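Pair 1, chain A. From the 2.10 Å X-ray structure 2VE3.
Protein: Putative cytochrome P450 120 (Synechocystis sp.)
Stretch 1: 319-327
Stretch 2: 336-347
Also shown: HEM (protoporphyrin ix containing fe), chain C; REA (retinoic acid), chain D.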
# COMPACT_ATOMS: atom_id res chain seq x y z
N GLY A 319 -6.06 -1.83 3.32
CA GLY A 319 -7.31 -1.83 4.08
C GLY A 319 -7.16 -1.70 5.59
O GLY A 319 -8.03 -1.13 6.27
N GLY A 320 -6.06 -2.22 6.12
CA GLY A 320 -5.81 -2.16 7.54
C GLY A 320 -4.63 -3.01 7.94
O GLY A 320 -4.02 -3.66 7.08
N GLY A 321 -4.34 -3.01 9.24
CA GLY A 321 -3.23 -3.75 9.84
C GLY A 321 -3.74 -4.58 11.01
O GLY A 321 -4.92 -4.49 11.37
N PHE A 322 -2.86 -5.37 11.60
CA PHE A 322 -3.20 -6.29 12.70
C PHE A 322 -2.17 -6.24 13.82
O PHE A 322 -0.98 -6.02 13.58
CB PHE A 322 -3.34 -7.72 12.17
CG PHE A 322 -4.32 -7.85 11.06
CD1 PHE A 322 -5.62 -8.28 11.30
CD2 PHE A 322 -3.95 -7.52 9.75
CE1 PHE A 322 -6.54 -8.39 10.25
CE2 PHE A 322 -4.86 -7.63 8.70
CZ PHE A 322 -6.15 -8.05 8.95
N ARG A 323 -2.66 -6.39 15.05
CA ARG A 323 -1.84 -6.31 16.27
C ARG A 323 -2.27 -7.41 17.22
O ARG A 323 -3.46 -7.66 17.36
CB ARG A 323 -2.03 -4.94 16.96
CG ARG A 323 -1.71 -3.72 16.11
CD ARG A 323 -0.23 -3.54 15.83
NE ARG A 323 0.08 -2.30 15.11
CZ ARG A 323 0.14 -2.17 13.79
NH1 ARG A 323 -0.07 -3.21 12.99
NH2 ARG A 323 0.45 -1.00 13.24
N GLU A 324 -1.32 -8.07 17.85
CA GLU A 324 -1.63 -8.96 18.96
C GLU A 324 -1.64 -8.15 20.25
O GLU A 324 -0.77 -7.30 20.46
CB GLU A 324 -0.62 -10.11 19.08
CG GLU A 324 -1.03 -11.14 20.14
CD GLU A 324 -0.00 -12.22 20.41
OE1 GLU A 324 0.85 -12.49 19.54
OE2 GLU A 324 -0.07 -12.81 21.51
N LEU A 325 -2.63 -8.39 21.10
CA LEU A 325 -2.61 -7.80 22.44
C LEU A 325 -1.64 -8.60 23.31
O LEU A 325 -1.81 -9.81 23.46
CB LEU A 325 -4.01 -7.81 23.05
CG LEU A 325 -5.01 -6.80 22.49
CD1 LEU A 325 -6.40 -7.44 22.41
CD2 LEU A 325 -5.01 -5.52 23.32
N ILE A 326 -0.62 -7.93 23.83
CA ILE A 326 0.34 -8.60 24.73
C ILE A 326 0.08 -8.25 26.20
O ILE A 326 0.57 -8.92 27.11
CB ILE A 326 1.82 -8.38 24.31
CG1 ILE A 326 2.17 -6.89 24.22
CG2 ILE A 326 2.11 -9.08 22.97
CD1 ILE A 326 3.67 -6.60 24.30
N GLN A 327 -0.72 -7.19 26.39
CA GLN A 327 -1.37 -6.88 27.66
C GLN A 327 -2.88 -7.04 27.52
O GLN A 327 -3.42 -6.97 26.42
CB GLN A 327 -1.11 -5.43 28.04
CG GLN A 327 0.01 -5.21 29.02
CD GLN A 327 -0.15 -3.90 29.75
OE1 GLN A 327 0.01 -2.82 29.16
NE2 GLN A 327 -0.50 -3.98 31.04
N PHE A 336 -10.58 -6.21 25.93
CA PHE A 336 -9.73 -6.63 24.81
C PHE A 336 -8.72 -7.63 25.40
O PHE A 336 -7.71 -7.23 25.97
CB PHE A 336 -9.00 -5.42 24.18
CG PHE A 336 -9.84 -4.61 23.22
CD1 PHE A 336 -9.40 -4.37 21.92
CD2 PHE A 336 -11.07 -4.05 23.61
CE1 PHE A 336 -10.16 -3.60 21.03
CE2 PHE A 336 -11.84 -3.30 22.73
CZ PHE A 336 -11.38 -3.06 21.44
N PRO A 337 -9.03 -8.94 25.30
CA PRO A 337 -8.24 -9.97 26.00
C PRO A 337 -6.83 -10.20 25.46
O PRO A 337 -6.60 -10.23 24.25
CB PRO A 337 -9.10 -11.23 25.83
CG PRO A 337 -10.47 -10.72 25.35
CD PRO A 337 -10.15 -9.52 24.55
N LYS A 338 -5.88 -10.36 26.38
CA LYS A 338 -4.50 -10.70 26.04
C LYS A 338 -4.41 -11.87 25.04
O LYS A 338 -5.06 -12.90 25.21
CB LYS A 338 -3.72 -11.01 27.33
CG LYS A 338 -2.35 -11.63 27.11
CD LYS A 338 -1.48 -11.51 28.33
CE LYS A 338 -0.14 -12.15 28.09
NZ LYS A 338 -0.28 -13.63 27.89
N GLY A 339 -3.61 -11.69 23.99
CA GLY A 339 -3.38 -12.76 23.01
C GLY A 339 -4.37 -12.80 21.86
O GLY A 339 -4.16 -13.49 20.85
N TRP A 340 -5.48 -12.08 22.00
CA TRP A 340 -6.40 -11.88 20.90
C TRP A 340 -5.76 -10.84 20.00
O TRP A 340 -4.88 -10.09 20.45
CB TRP A 340 -7.73 -11.34 21.41
CG TRP A 340 -8.66 -12.31 22.07
CD1 TRP A 340 -8.33 -13.36 22.89
CD2 TRP A 340 -10.09 -12.28 22.01
NE1 TRP A 340 -9.48 -14.00 23.31
CE2 TRP A 340 -10.57 -13.35 22.79
CE3 TRP A 340 -11.01 -11.45 21.35
CZ2 TRP A 340 -11.93 -13.61 22.94
CZ3 TRP A 340 -12.36 -11.71 21.48
CH2 TRP A 340 -12.81 -12.78 22.28
N LEU A 341 -6.22 -10.78 18.75
CA LEU A 341 -5.78 -9.75 17.81
C LEU A 341 -6.78 -8.60 17.69
O LEU A 341 -7.98 -8.79 17.85
CB LEU A 341 -5.58 -10.36 16.42
CG LEU A 341 -4.22 -10.84 15.96
CD1 LEU A 341 -3.51 -11.68 17.00
CD2 LEU A 341 -4.41 -11.60 14.65
N VAL A 342 -6.25 -7.42 17.40
CA VAL A 342 -7.02 -6.25 17.04
C VAL A 342 -6.65 -5.90 15.61
O VAL A 342 -5.48 -5.96 15.22
CB VAL A 342 -6.69 -5.03 17.96
CG1 VAL A 342 -7.56 -3.83 17.63
CG2 VAL A 342 -6.85 -5.41 19.41
N SER A 343 -7.66 -5.54 14.81
CA SER A 343 -7.45 -5.02 13.46
C SER A 343 -8.00 -3.62 13.33
O SER A 343 -9.18 -3.37 13.62
CB SER A 343 -8.14 -5.91 12.43
OG SER A 343 -7.93 -5.41 11.11
N TYR A 344 -7.15 -2.69 12.86
CA TYR A 344 -7.58 -1.32 12.66
C TYR A 344 -7.91 -1.17 11.18
O TYR A 344 -7.11 -1.52 10.32
CB TYR A 344 -6.54 -0.30 13.16
CG TYR A 344 -5.32 -0.11 12.28
CD1 TYR A 344 -5.29 0.90 11.30
CD2 TYR A 344 -4.19 -0.91 12.43
CE1 TYR A 344 -4.15 1.08 10.48
CE2 TYR A 344 -3.07 -0.74 11.62
CZ TYR A 344 -3.07 0.25 10.65
OH TYR A 344 -1.96 0.41 9.87
N GLN A 345 -9.12 -0.69 10.91
CA GLN A 345 -9.65 -0.68 9.55
C GLN A 345 -9.63 0.74 9.00
O GLN A 345 -10.46 1.58 9.38
CB GLN A 345 -11.05 -1.28 9.51
CG GLN A 345 -11.07 -2.78 9.84
CD GLN A 345 -10.46 -3.61 8.71
OE1 GLN A 345 -10.93 -3.56 7.57
NE2 GLN A 345 -9.38 -4.33 9.02
N ILE A 346 -8.66 0.98 8.13
CA ILE A 346 -8.48 2.28 7.47
C ILE A 346 -9.68 2.59 6.56
O ILE A 346 -10.17 3.72 6.52
CB ILE A 346 -7.15 2.31 6.65
CG1 ILE A 346 -5.95 2.00 7.54
CG2 ILE A 346 -6.97 3.67 5.92
CD1 ILE A 346 -4.70 1.67 6.77
N SER A 347 -10.16 1.59 5.84
CA SER A 347 -11.34 1.74 5.01
C SER A 347 -12.56 2.22 5.81
O SER A 347 -13.30 3.07 5.34
CB SER A 347 -11.64 0.42 4.28
OG SER A 347 -11.61 -0.67 5.20
CHA HEM C . 3.77 -0.08 6.29
CHB HEM C . 0.26 1.84 3.52
CHC HEM C . 3.43 2.38 -0.14
CHD HEM C . 6.76 -0.02 2.39
C1A HEM C . 2.53 0.41 5.89
C2A HEM C . 1.31 0.48 6.67
C3A HEM C . 0.35 1.03 5.90
C4A HEM C . 0.93 1.29 4.60
CMA HEM C . -1.12 1.31 6.27
CAA HEM C . 1.17 0.05 8.15
CBA HEM C . 0.70 -1.39 8.31
CGA HEM C . 0.78 -1.73 9.79
O1A HEM C . 0.04 -1.08 10.58
O2A HEM C . 1.58 -2.64 10.16
C1B HEM C . 0.82 2.19 2.30
C2B HEM C . 0.17 2.93 1.23
C3B HEM C . 1.05 3.09 0.22
C4B HEM C . 2.28 2.45 0.63
CMB HEM C . -1.28 3.44 1.29
CAB HEM C . 0.86 3.78 -1.17
CBB HEM C . 0.11 4.88 -1.35
C1C HEM C . 4.63 1.83 0.23
C2C HEM C . 5.86 1.85 -0.55
C3C HEM C . 6.79 1.19 0.15
C4C HEM C . 6.16 0.71 1.38
CMC HEM C . 6.04 2.56 -1.92
CAC HEM C . 8.28 0.97 -0.24
CBC HEM C . 8.68 0.13 -1.20
C1D HEM C . 6.24 -0.33 3.63
C2D HEM C . 6.88 -1.20 4.58
C3D HEM C . 5.95 -1.23 5.80
C4D HEM C . 4.85 -0.35 5.47
CMD HEM C . 8.22 -1.95 4.39
CAD HEM C . 6.14 -2.01 7.12
CBD HEM C . 6.55 -1.01 8.20
CGD HEM C . 6.78 -1.72 9.51
O1D HEM C . 7.36 -1.07 10.42
O2D HEM C . 6.41 -2.92 9.67
NA HEM C . 2.25 0.91 4.64
NB HEM C . 2.10 1.90 1.89
NC HEM C . 4.84 1.12 1.39
ND HEM C . 5.05 0.16 4.18
FE HEM C . 3.65 1.30 3.09
C1 REA D . 2.28 -3.37 3.15
C2 REA D . 3.75 -3.56 3.51
C3 REA D . 3.87 -4.29 4.85
C4 REA D . 3.35 -5.72 4.71
C5 REA D . 2.05 -5.80 3.94
C6 REA D . 1.55 -4.72 3.21
C7 REA D . 0.29 -4.91 2.47
C8 REA D . -0.98 -4.87 3.18
C9 REA D . -2.21 -5.21 2.44
C10 REA D . -3.34 -5.61 3.25
C11 REA D . -4.70 -5.13 3.05
C12 REA D . -5.53 -5.33 4.24
C13 REA D . -6.87 -5.91 4.19
C14 REA D . -7.54 -5.90 5.43
C15 REA D . -8.99 -5.86 5.59
C16 REA D . 1.62 -2.41 4.15
C17 REA D . 2.25 -2.76 1.74
C18 REA D . 1.30 -7.12 3.98
C19 REA D . -2.30 -5.21 0.93
C20 REA D . -7.44 -6.48 2.91
O1 REA D . -9.73 -5.77 4.60
O2 REA D . -9.48 -5.93 6.72

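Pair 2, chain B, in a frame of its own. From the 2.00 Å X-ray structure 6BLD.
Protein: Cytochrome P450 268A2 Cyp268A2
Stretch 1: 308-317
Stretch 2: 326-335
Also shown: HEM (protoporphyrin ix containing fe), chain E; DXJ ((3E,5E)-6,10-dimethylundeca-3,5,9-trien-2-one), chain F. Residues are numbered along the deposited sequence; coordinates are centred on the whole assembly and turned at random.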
# COMPACT_ATOMS: atom_id res chain seq x y z
N VAL B 308 -1.53 -2.99 -2.08
CA VAL B 308 -2.74 -2.62 -1.35
C VAL B 308 -3.90 -3.37 -1.98
O VAL B 308 -4.29 -3.09 -3.12
CB VAL B 308 -2.97 -1.11 -1.37
CG1 VAL B 308 -4.17 -0.74 -0.50
CG2 VAL B 308 -1.73 -0.37 -0.90
N MET B 309 -4.45 -4.34 -1.25
CA MET B 309 -5.53 -5.16 -1.77
C MET B 309 -6.90 -4.54 -1.54
O MET B 309 -7.79 -4.67 -2.39
CB MET B 309 -5.50 -6.56 -1.14
CG MET B 309 -4.26 -7.37 -1.49
SD MET B 309 -4.37 -9.05 -0.85
CE MET B 309 -4.54 -8.74 0.91
N THR B 310 -7.10 -3.87 -0.41
CA THR B 310 -8.42 -3.37 -0.05
C THR B 310 -8.34 -1.95 0.51
O THR B 310 -7.39 -1.61 1.22
CB THR B 310 -9.12 -4.26 0.98
OG1 THR B 310 -8.31 -4.36 2.16
CG2 THR B 310 -9.37 -5.65 0.42
N PHE B 311 -9.34 -1.15 0.16
CA PHE B 311 -9.64 0.10 0.83
C PHE B 311 -11.15 0.28 0.74
O PHE B 311 -11.78 -0.14 -0.23
CB PHE B 311 -8.92 1.30 0.20
CG PHE B 311 -7.63 1.66 0.89
CD1 PHE B 311 -7.53 1.64 2.27
CD2 PHE B 311 -6.52 2.03 0.15
CE1 PHE B 311 -6.34 1.98 2.91
CE2 PHE B 311 -5.33 2.37 0.78
CZ PHE B 311 -5.24 2.34 2.15
N ARG B 312 -11.74 0.88 1.77
CA ARG B 312 -13.18 0.97 1.85
C ARG B 312 -13.63 2.42 1.92
O ARG B 312 -12.83 3.33 2.17
CB ARG B 312 -13.73 0.18 3.05
CG ARG B 312 -13.68 0.95 4.35
CD ARG B 312 -14.81 0.55 5.28
NE ARG B 312 -14.44 0.77 6.67
CZ ARG B 312 -14.89 1.77 7.41
NH1 ARG B 312 -15.75 2.65 6.91
NH2 ARG B 312 -14.49 1.89 8.67
N ARG B 313 -14.92 2.62 1.69
CA ARG B 313 -15.56 3.92 1.80
C ARG B 313 -16.90 3.75 2.51
O ARG B 313 -17.38 2.62 2.69
CB ARG B 313 -15.76 4.59 0.43
CG ARG B 313 -14.48 4.75 -0.39
CD ARG B 313 -13.67 5.94 0.09
NE ARG B 313 -12.58 6.28 -0.82
CZ ARG B 313 -11.33 5.84 -0.69
NH1 ARG B 313 -11.01 5.04 0.32
NH2 ARG B 313 -10.40 6.20 -1.56
N THR B 314 -17.50 4.87 2.90
CA THR B 314 -18.83 4.89 3.49
C THR B 314 -19.73 5.77 2.63
O THR B 314 -19.38 6.91 2.32
CB THR B 314 -18.80 5.42 4.93
OG1 THR B 314 -17.77 4.75 5.67
CG2 THR B 314 -20.14 5.18 5.61
N ALA B 315 -20.88 5.23 2.24
CA ALA B 315 -21.79 5.96 1.37
C ALA B 315 -22.46 7.09 2.15
O ALA B 315 -23.01 6.87 3.23
CB ALA B 315 -22.84 5.02 0.79
N ALA B 316 -22.41 8.30 1.59
CA ALA B 316 -23.09 9.44 2.19
C ALA B 316 -24.54 9.54 1.75
O ALA B 316 -25.34 10.20 2.42
CB ALA B 316 -22.36 10.74 1.84
N ALA B 317 -24.90 8.89 0.64
CA ALA B 317 -26.26 8.92 0.13
C ALA B 317 -26.49 7.64 -0.67
O ALA B 317 -25.55 6.90 -0.99
CB ALA B 317 -26.51 10.16 -0.73
N ILE B 326 -26.77 0.91 -3.27
CA ILE B 326 -26.05 1.09 -2.02
C ILE B 326 -26.76 2.15 -1.19
O ILE B 326 -27.09 3.24 -1.68
CB ILE B 326 -24.59 1.48 -2.30
CG1 ILE B 326 -23.89 0.39 -3.11
CG2 ILE B 326 -23.85 1.74 -0.99
CD1 ILE B 326 -22.56 0.82 -3.70
N ARG B 327 -27.01 1.84 0.08
CA ARG B 327 -27.73 2.74 0.96
C ARG B 327 -26.76 3.67 1.70
O ARG B 327 -25.59 3.35 1.89
CB ARG B 327 -28.58 1.96 1.96
CG ARG B 327 -29.56 1.00 1.32
CD ARG B 327 -30.66 1.75 0.58
NE ARG B 327 -31.83 0.91 0.36
CZ ARG B 327 -33.00 1.36 -0.08
NH1 ARG B 327 -33.15 2.65 -0.36
NH2 ARG B 327 -34.01 0.53 -0.26
N ALA B 328 -27.29 4.82 2.11
CA ALA B 328 -26.49 5.78 2.86
C ALA B 328 -26.02 5.17 4.17
O ALA B 328 -26.80 4.55 4.90
CB ALA B 328 -27.31 7.05 3.13
N GLY B 329 -24.73 5.34 4.47
CA GLY B 329 -24.14 4.79 5.67
C GLY B 329 -23.57 3.40 5.53
O GLY B 329 -22.97 2.90 6.49
N GLU B 330 -23.73 2.76 4.38
CA GLU B 330 -23.23 1.40 4.19
C GLU B 330 -21.78 1.42 3.73
O GLU B 330 -21.34 2.34 3.04
CB GLU B 330 -24.10 0.65 3.17
CG GLU B 330 -25.52 0.40 3.66
CD GLU B 330 -26.29 -0.56 2.77
OE1 GLU B 330 -26.14 -0.50 1.54
OE2 GLU B 330 -27.06 -1.39 3.32
N LYS B 331 -21.04 0.40 4.14
CA LYS B 331 -19.63 0.29 3.79
C LYS B 331 -19.46 -0.27 2.38
O LYS B 331 -20.20 -1.17 1.96
CB LYS B 331 -18.89 -0.59 4.79
CG LYS B 331 -18.76 0.02 6.17
CD LYS B 331 -17.97 -0.88 7.11
CE LYS B 331 -17.92 -0.31 8.51
NZ LYS B 331 -17.06 -1.13 9.41
N VAL B 332 -18.49 0.26 1.65
CA VAL B 332 -18.22 -0.11 0.26
C VAL B 332 -16.73 -0.40 0.14
O VAL B 332 -15.91 0.51 0.31
CB VAL B 332 -18.65 1.00 -0.72
CG1 VAL B 332 -18.29 0.62 -2.14
CG2 VAL B 332 -20.15 1.27 -0.60
N VAL B 333 -16.38 -1.64 -0.16
CA VAL B 333 -15.00 -2.10 -0.15
C VAL B 333 -14.52 -2.31 -1.58
O VAL B 333 -15.18 -3.00 -2.36
CB VAL B 333 -14.84 -3.39 0.68
CG1 VAL B 333 -13.39 -3.88 0.63
CG2 VAL B 333 -15.28 -3.15 2.11
N MET B 334 -13.37 -1.74 -1.90
CA MET B 334 -12.75 -1.86 -3.22
C MET B 334 -11.68 -2.94 -3.16
O MET B 334 -10.77 -2.88 -2.32
CB MET B 334 -12.14 -0.53 -3.64
CG MET B 334 -13.16 0.59 -3.81
SD MET B 334 -12.43 2.04 -4.58
CE MET B 334 -12.22 3.14 -3.21
N PHE B 335 -11.78 -3.93 -4.05
CA PHE B 335 -10.83 -5.04 -4.10
C PHE B 335 -9.91 -4.81 -5.29
O PHE B 335 -10.19 -5.23 -6.42
CB PHE B 335 -11.56 -6.37 -4.17
CG PHE B 335 -12.29 -6.71 -2.90
CD1 PHE B 335 -11.63 -7.34 -1.86
CD2 PHE B 335 -13.63 -6.40 -2.75
CE1 PHE B 335 -12.30 -7.66 -0.69
CE2 PHE B 335 -14.31 -6.72 -1.58
CZ PHE B 335 -13.64 -7.35 -0.55
CHA HEM E . -2.47 6.65 -0.82
CHB HEM E . 2.09 7.71 0.47
CHC HEM E . 3.73 4.16 -2.43
CHD HEM E . -0.85 2.62 -2.97
C1A HEM E . -1.38 7.25 -0.22
C2A HEM E . -1.42 8.37 0.70
C3A HEM E . -0.16 8.67 1.05
C4A HEM E . 0.72 7.74 0.37
CMA HEM E . 0.27 9.79 2.01
CAA HEM E . -2.69 9.11 1.17
CBA HEM E . -3.09 10.13 0.11
CGA HEM E . -4.42 10.74 0.45
O1A HEM E . -4.75 11.82 -0.09
O2A HEM E . -5.16 10.14 1.28
C1B HEM E . 2.93 6.89 -0.25
C2B HEM E . 4.37 7.00 -0.31
C3B HEM E . 4.85 6.04 -1.10
C4B HEM E . 3.71 5.26 -1.58
CMB HEM E . 5.23 8.06 0.42
CAB HEM E . 6.36 5.87 -1.38
CBB HEM E . 6.83 4.98 -2.26
C1C HEM E . 2.62 3.43 -2.83
C2C HEM E . 2.63 2.29 -3.73
C3C HEM E . 1.36 1.87 -3.87
C4C HEM E . 0.52 2.73 -3.08
CMC HEM E . 3.92 1.71 -4.36
CAC HEM E . 0.78 0.71 -4.71
CBC HEM E . 1.47 0.04 -5.63
C1D HEM E . -1.70 3.57 -2.46
C2D HEM E . -3.15 3.53 -2.47
C3D HEM E . -3.60 4.64 -1.87
C4D HEM E . -2.45 5.43 -1.47
CMD HEM E . -4.00 2.39 -3.07
CAD HEM E . -5.08 5.03 -1.66
CBD HEM E . -5.64 5.58 -2.97
CGD HEM E . -7.11 5.92 -2.83
O1D HEM E . -7.72 6.34 -3.84
O2D HEM E . -7.66 5.77 -1.71
NA HEM E . -0.06 6.89 -0.40
NB HEM E . 2.57 5.81 -1.04
NC HEM E . 1.32 3.67 -2.46
ND HEM E . -1.31 4.75 -1.84
FE HEM E . 0.62 5.41 -1.64
C10 DXJ F . -2.38 1.52 9.62
C13 DXJ F . -3.13 -0.96 12.44
C01 DXJ F . -1.71 3.24 1.26
C02 DXJ F . -1.42 2.68 2.65
C03 DXJ F . -1.72 3.40 3.72
C04 DXJ F . -0.80 1.30 2.80
C05 DXJ F . -1.44 2.86 5.12
C06 DXJ F . -2.64 3.03 6.05
C07 DXJ F . -2.29 2.82 7.52
C08 DXJ F . -2.72 1.74 8.15
C09 DXJ F . -1.46 3.86 8.26
C11 DXJ F . -3.01 0.58 10.30
C12 DXJ F . -2.69 0.34 11.78
O14 DXJ F . -2.10 1.16 12.40
O HOH W 1 -14.39 -1.43 8.57

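Superposing N, CA and C of 14 central residues brings pair 2 onto pair 1 with an RMSD of 0.3 Å. In each pair two antiparallel strands run at 154° (pair 1) or 153° (pair 2) between their N-to-C directions, with axes approaching to 4.6 and 4.5 Å. Five bridges are in the same register, from Gly320(A)–Gln345(A) to Glu324(A)–Leu341(A) and from Thr310(B)–Phe335(B) to Thr314(B)–Lys331(B).

The backbone hydrogen bonds between matched positions repeat. Arg323(A) N donates to Val342(A) O at 2.9 Å and Val342(A) N to Arg323(A) O at 2.8 Å, as Arg313(B) N does to Val332(B) O at 2.7 Å and Val332(B) N to Arg313(B) O at 2.8 Å. Peculiar to pair 1 is Ser343(A) OG to Gly321(A) O at 3.2 Å, since the matching Val333(B) has no hydroxyl. Beyond the strands lies a type II turn, closed onto the first strand by Gly339(A) N to Leu325(A) O (2.7 Å) and Gly329(B) N to Ala315(B) O (2.6 Å). Both glycines have phi near 90°, where a CB would jam against the preceding carbonyl oxygen.

The side chain that superposes most closely is the arginine: Arg323(A) and Arg313(B) have CA atoms 0.1 Å apart, side-chain centres 0.6 Å apart and the same m, m, t rotamers for chi1 to chi3. Each braces itself on the preceding carbonyl, Arg323(A) NH1 to Phe322(A) O at 3.0 Å and Arg313(B) NH1 to Arg312(B) O at 3.1 Å, and reaches a heme propionate: Arg323(A) NH2 to HEM O1A at 2.7 Å, Arg313(B) NH2 to HEM O2D at 2.8 Å.

What covers the guanidinium differs. In pair 1 Tyr344(A) CE2 lies over one face, 3.9 Å from Arg323(A) NH2, while Tyr344(A) OH donates to HEM O1A at 2.6 Å. Met334(B) places CE over the matching face, 3.8 Å from Arg313(B) CZ, supplying cover without a polar group. The tyrosine ring also lies over Gly321(A), where an ideal CB would clash with Tyr344(A) CE2 at 2.6 Å; the end of the matching Phe311(B) side chain leads away from the second strand, with Phe311(B) CE2 3.6 Å from HEM CAD and Phe311(B) CZ 3.8 Å from DXJ C01.

On the face bearing Phe322(A) and Ser343(A), Ser343(A) OG sits over the phenyl ring, 3.4 Å from Phe322(A) CE1. Pair 2 puts Arg312(B) and Val333(B) there, with Arg312(B) CB 3.8 Å from Val333(B) CG2. Lys331(B) CE lies over one face of the Arg312(B) guanidinium, 3.8 Å from Arg312(B) CZ, and a water accepts from both Lys331(B) NZ (2.8 Å) and, weakly, Arg312(B) NE (2.9 Å).

Near the turn, Leu325(A) CD1 reaches both Phe336(A) CB and Val342(A) CG2 at 3.7 Å. The smaller Ala315(B) CB meets Ile326(B) CG2 at 3.9 Å.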